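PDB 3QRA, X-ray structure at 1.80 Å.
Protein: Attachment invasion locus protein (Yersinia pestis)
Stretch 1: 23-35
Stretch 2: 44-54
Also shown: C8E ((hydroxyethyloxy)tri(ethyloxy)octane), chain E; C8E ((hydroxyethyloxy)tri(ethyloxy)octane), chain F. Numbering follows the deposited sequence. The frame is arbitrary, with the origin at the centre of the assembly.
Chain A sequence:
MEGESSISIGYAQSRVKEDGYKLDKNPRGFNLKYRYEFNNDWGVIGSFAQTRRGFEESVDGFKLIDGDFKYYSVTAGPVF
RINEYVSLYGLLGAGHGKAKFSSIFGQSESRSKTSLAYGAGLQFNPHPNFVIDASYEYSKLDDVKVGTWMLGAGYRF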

# COMPACT_ATOMS: atom_id res chain seq x y z
N LEU A 23 19.40 0.40 -0.63
CA LEU A 23 17.96 0.42 -0.86
C LEU A 23 17.52 -0.94 -1.39
O LEU A 23 18.18 -1.51 -2.26
CB LEU A 23 17.61 1.52 -1.86
CG LEU A 23 16.13 1.65 -2.27
CD1 LEU A 23 15.38 2.57 -1.33
CD2 LEU A 23 16.03 2.19 -3.69
N ASP A 24 16.41 -1.45 -0.87
CA ASP A 24 15.85 -2.71 -1.34
C ASP A 24 14.59 -2.41 -2.16
O ASP A 24 13.58 -1.94 -1.62
CB ASP A 24 15.51 -3.62 -0.15
CG ASP A 24 15.01 -5.00 -0.57
OD1 ASP A 24 14.84 -5.26 -1.78
OD2 ASP A 24 14.76 -5.82 0.33
N LYS A 25 14.67 -2.64 -3.47
CA LYS A 25 13.55 -2.33 -4.37
C LYS A 25 12.69 -3.55 -4.68
O LYS A 25 11.81 -3.48 -5.53
CB LYS A 25 14.07 -1.77 -5.70
CG LYS A 25 14.89 -0.50 -5.62
CD LYS A 25 15.38 -0.13 -7.02
CE LYS A 25 16.33 1.06 -7.00
NZ LYS A 25 16.68 1.49 -8.39
N ASN A 26 12.96 -4.67 -4.02
CA ASN A 26 12.31 -5.94 -4.35
C ASN A 26 10.89 -6.23 -3.84
O ASN A 26 10.12 -6.90 -4.53
CB ASN A 26 13.23 -7.11 -3.99
CG ASN A 26 14.57 -7.05 -4.69
OD1 ASN A 26 15.60 -6.81 -4.06
ND2 ASN A 26 14.57 -7.25 -6.01
N PRO A 27 10.54 -5.79 -2.61
CA PRO A 27 9.27 -6.30 -2.05
C PRO A 27 8.04 -5.98 -2.91
O PRO A 27 7.86 -4.85 -3.36
CB PRO A 27 9.18 -5.62 -0.69
CG PRO A 27 10.61 -5.29 -0.34
CD PRO A 27 11.27 -4.95 -1.65
N ARG A 28 7.18 -6.99 -3.10
CA ARG A 28 6.02 -6.86 -3.98
C ARG A 28 4.81 -7.55 -3.36
O ARG A 28 4.94 -8.45 -2.53
CB ARG A 28 6.32 -7.51 -5.34
CG ARG A 28 7.34 -6.75 -6.16
CD ARG A 28 7.43 -7.28 -7.57
NE ARG A 28 8.06 -8.59 -7.62
CZ ARG A 28 9.36 -8.78 -7.82
NH1 ARG A 28 10.16 -7.73 -8.00
NH2 ARG A 28 9.86 -10.00 -7.85
N GLY A 29 3.62 -7.12 -3.76
CA GLY A 29 2.41 -7.73 -3.25
C GLY A 29 1.22 -7.07 -3.91
O GLY A 29 1.24 -6.78 -5.11
N PHE A 30 0.19 -6.82 -3.11
CA PHE A 30 -1.09 -6.37 -3.64
C PHE A 30 -1.76 -5.35 -2.72
O PHE A 30 -1.35 -5.15 -1.56
CB PHE A 30 -2.01 -7.58 -3.88
CG PHE A 30 -2.50 -8.20 -2.61
CD1 PHE A 30 -3.72 -7.82 -2.06
CD2 PHE A 30 -1.74 -9.15 -1.95
CE1 PHE A 30 -4.17 -8.38 -0.87
CE2 PHE A 30 -2.17 -9.70 -0.76
CZ PHE A 30 -3.39 -9.32 -0.22
N ASN A 31 -2.81 -4.73 -3.25
CA ASN A 31 -3.52 -3.67 -2.57
C ASN A 31 -5.01 -3.79 -2.89
O ASN A 31 -5.38 -3.88 -4.06
CB ASN A 31 -2.97 -2.33 -3.05
CG ASN A 31 -3.76 -1.14 -2.57
OD1 ASN A 31 -4.02 -0.21 -3.34
ND2 ASN A 31 -4.15 -1.14 -1.29
N LEU A 32 -5.85 -3.85 -1.86
CA LEU A 32 -7.30 -3.78 -2.05
C LEU A 32 -7.75 -2.41 -1.55
O LEU A 32 -7.36 -1.98 -0.46
CB LEU A 32 -8.00 -4.86 -1.24
CG LEU A 32 -7.68 -6.30 -1.66
CD1 LEU A 32 -8.05 -7.30 -0.56
CD2 LEU A 32 -8.41 -6.64 -2.96
N LYS A 33 -8.56 -1.70 -2.35
CA LYS A 33 -9.14 -0.44 -1.87
C LYS A 33 -10.64 -0.48 -2.03
O LYS A 33 -11.16 -1.05 -2.99
CB LYS A 33 -8.55 0.78 -2.59
CG LYS A 33 -7.08 1.05 -2.26
CD LYS A 33 -6.81 2.58 -2.30
CE LYS A 33 -5.33 2.90 -2.03
NZ LYS A 33 -4.47 2.55 -3.20
N TYR A 34 -11.34 0.13 -1.06
CA TYR A 34 -12.79 0.20 -1.08
C TYR A 34 -13.20 1.64 -0.80
O TYR A 34 -12.77 2.22 0.19
CB TYR A 34 -13.42 -0.72 -0.04
CG TYR A 34 -14.91 -0.45 0.13
CD1 TYR A 34 -15.83 -0.93 -0.79
CD2 TYR A 34 -15.37 0.33 1.18
CE1 TYR A 34 -17.19 -0.66 -0.64
CE2 TYR A 34 -16.72 0.60 1.33
CZ TYR A 34 -17.62 0.10 0.42
OH TYR A 34 -18.96 0.39 0.58
N ARG A 35 -14.00 2.21 -1.69
CA ARG A 35 -14.41 3.61 -1.59
C ARG A 35 -15.91 3.68 -1.49
O ARG A 35 -16.63 2.90 -2.13
CB ARG A 35 -13.96 4.38 -2.83
CG ARG A 35 -14.44 5.84 -2.88
CD ARG A 35 -14.04 6.47 -4.20
NE ARG A 35 -14.55 7.83 -4.38
CZ ARG A 35 -14.31 8.56 -5.46
NH1 ARG A 35 -13.58 8.03 -6.43
NH2 ARG A 35 -14.77 9.81 -5.57
C1 C8E E . -10.64 -2.84 1.30
C2 C8E E . -9.73 -2.39 2.44
C3 C8E E . -10.51 -1.57 3.45
C4 C8E E . -9.92 -1.72 4.85
C5 C8E E . -9.78 -0.36 5.52
C6 C8E E . -10.53 -0.33 6.85
C7 C8E E . -10.16 0.91 7.66
C8 C8E E . -11.11 1.10 8.83
C1 C8E F . -6.70 -10.23 2.48
C2 C8E F . -5.26 -10.57 2.87
C3 C8E F . -5.07 -10.52 4.38
C4 C8E F . -3.90 -11.39 4.83
C5 C8E F . -2.89 -10.56 5.61
C6 C8E F . -2.60 -11.20 6.96
C7 C8E F . -1.28 -10.70 7.55
C8 C8E F . -1.09 -11.23 8.96
O9 C8E F . 0.29 -11.36 9.24
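Stretch 2, residues 44-54: VIGSFAQTRRG

Stretch 2 runs as a β-strand from Val44 to Arg53 and lies antiparallel beside the strand formed by Arg28 to Arg35. The angle between their N-to-C directions is 170°, and the axes approach to 4.2 Å. Backbone torsions support the assignment: Phe48 has phi/psi of -121/131° and Gln50 -142/135°, facing Leu32 at -107/132° and Phe30 at -144/169°. Gly29 departs from this pattern at -178/-139°.

The register follows from paired hydrogen bonds. Arg28, Phe30, Leu32 and Tyr34 face Arg52, Gln50, Phe48 and Gly46, respectively, and each pair is joined in both directions. Arg28 N donates to Arg52 O at 3.0 Å, and Arg52 N returns to Arg28 O at 2.9 Å; at the other end, Tyr34 N to Gly46 O and Gly46 N to Tyr34 O both measure 2.9 Å. In the alternating non-hydrogen-bonded pairs the CA atoms draw closer, with Asn31 CA to Ala49 CA at 4.3 Å, against 5.3 Å for Leu32 CA to Phe48 CA. CA atoms of the narrow pairs also make CA-H...O contacts to a carbonyl of the adjoining pair across the strands, as with Lys33 CA to Gly46 O at 3.2 Å. Gly29 CA lies 4.0 Å from Thr51 CA and 3.1 Å from Gln50 O; an ideal CB on Gly29 would fall 1.8 Å from Gln50 O, so this close approach depends on the absence of a side chain.

From Phe30 to Arg35 and across from them, successive residues alternate between two faces; at Gly29 and Thr51 the pattern breaks, since Gly29 has no side chain and the CA-to-CB bond of Thr51 points sideways. One face carries Phe30, Leu32, Tyr34, Phe48 and Gln50. Phe30 CZ meets Phe48 CE2 at 3.6 Å, with ring centroids 5.7 Å apart and planes at 48°, an oblique arrangement. The Phe30 ring also packs against Gln50, CE2 to CG at 3.2 Å. Detergent chains lie against part of this face: C5 of the chain F C8E is 3.7 Å from Phe48 CZ, while C3 of the chain E molecule is 3.6 Å from Gly46 C. A CB on Gly46 would clash with C5 of that chain E molecule, so the bare backbone leaves space for the alkyl chain.

The opposite face is more polar and buried. Asn31, with chi1 t, brings its amide end nearer to stretch 2: ND2 donates to Phe48 O at 2.8 Å and to Ser47 OG at 3.0 Å. Phe48 O thus accepts from a side chain as well as from Leu32 N, at 2.9 Å. Within stretch 1, Lys33 NZ donates to Asn31 OD1 at 2.8 Å, engaging the other end of the same amide. The aliphatic part of Lys33 reaches Ile45, CD to CD1 at 3.8 Å, and Arg35 CB lies 4.1 Å from Ile45 CD1.

Beyond the N-terminal end of the stretch 1 strand, contact continues through the loop. Pro27 CA approaches Arg52 O at 3.3 Å in a CA-H...O contact, and Asp24 OD2 lies 3.6 Å from Arg53 CD. The Arg53 guanidinium is not modelled, so the coordinates define no ionic partner there.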

# COMPACT_ATOMS: atom_id res chain seq x y z
N VAL A 44 -15.28 8.32 1.55
CA VAL A 44 -14.22 7.74 2.35
C VAL A 44 -13.63 6.58 1.57
O VAL A 44 -14.30 5.92 0.79
CB VAL A 44 -14.72 7.25 3.72
CG1 VAL A 44 -15.84 6.18 3.56
CG2 VAL A 44 -13.55 6.68 4.55
N ILE A 45 -12.35 6.36 1.78
CA ILE A 45 -11.68 5.23 1.15
C ILE A 45 -10.84 4.49 2.19
O ILE A 45 -10.25 5.10 3.10
CB ILE A 45 -10.88 5.69 -0.09
CG1 ILE A 45 -10.28 4.48 -0.83
CG2 ILE A 45 -9.82 6.70 0.29
CD1 ILE A 45 -9.92 4.76 -2.29
N GLY A 46 -10.82 3.17 2.07
CA GLY A 46 -10.05 2.31 2.94
C GLY A 46 -9.11 1.50 2.06
O GLY A 46 -9.45 1.18 0.92
N SER A 47 -7.95 1.17 2.60
CA SER A 47 -6.90 0.50 1.85
C SER A 47 -6.22 -0.56 2.72
O SER A 47 -5.89 -0.31 3.89
CB SER A 47 -5.85 1.52 1.38
OG SER A 47 -4.74 0.88 0.78
N PHE A 48 -6.02 -1.74 2.13
CA PHE A 48 -5.15 -2.76 2.72
C PHE A 48 -4.06 -3.04 1.71
O PHE A 48 -4.35 -3.27 0.53
CB PHE A 48 -5.89 -4.08 3.01
CG PHE A 48 -4.95 -5.22 3.31
CD1 PHE A 48 -4.42 -5.37 4.58
CD2 PHE A 48 -4.55 -6.09 2.31
CE1 PHE A 48 -3.51 -6.41 4.85
CE2 PHE A 48 -3.65 -7.13 2.58
CZ PHE A 48 -3.14 -7.28 3.85
N ALA A 49 -2.82 -3.05 2.18
CA ALA A 49 -1.70 -3.37 1.31
C ALA A 49 -0.79 -4.40 1.96
O ALA A 49 -0.62 -4.43 3.18
CB ALA A 49 -0.89 -2.10 0.95
N GLN A 50 -0.20 -5.25 1.13
CA GLN A 50 0.82 -6.15 1.63
C GLN A 50 1.90 -6.29 0.57
O GLN A 50 1.59 -6.40 -0.61
CB GLN A 50 0.22 -7.51 2.00
CG GLN A 50 0.28 -8.57 0.93
CD GLN A 50 0.12 -9.97 1.50
OE1 GLN A 50 -0.55 -10.17 2.51
NE2 GLN A 50 0.76 -10.95 0.86
N THR A 51 3.16 -6.22 0.99
CA THR A 51 4.28 -6.53 0.12
C THR A 51 5.25 -7.45 0.86
O THR A 51 5.26 -7.51 2.08
CB THR A 51 5.04 -5.27 -0.36
OG1 THR A 51 5.56 -4.57 0.78
CG2 THR A 51 4.13 -4.35 -1.18
N ARG A 52 6.05 -8.18 0.10
CA ARG A 52 6.95 -9.12 0.75
C ARG A 52 8.10 -9.46 -0.16
O ARG A 52 8.04 -9.30 -1.38
CB ARG A 52 6.20 -10.40 1.15
CG ARG A 52 5.61 -11.17 -0.02
CD ARG A 52 4.61 -12.22 0.47
NE ARG A 52 4.35 -13.24 -0.55
N ARG A 53 9.17 -9.91 0.47
CA ARG A 53 10.29 -10.49 -0.25
C ARG A 53 10.68 -11.70 0.57
O ARG A 53 11.17 -11.55 1.68
CB ARG A 53 11.45 -9.50 -0.33
CG ARG A 53 12.67 -10.03 -1.07
CD ARG A 53 13.87 -9.10 -0.87
N GLY A 54 10.45 -12.90 0.04
CA GLY A 54 10.73 -14.11 0.79
C GLY A 54 11.88 -14.92 0.23
O GLY A 54 12.68 -14.42 -0.55
O HOH W 1 10.18 -9.63 -4.10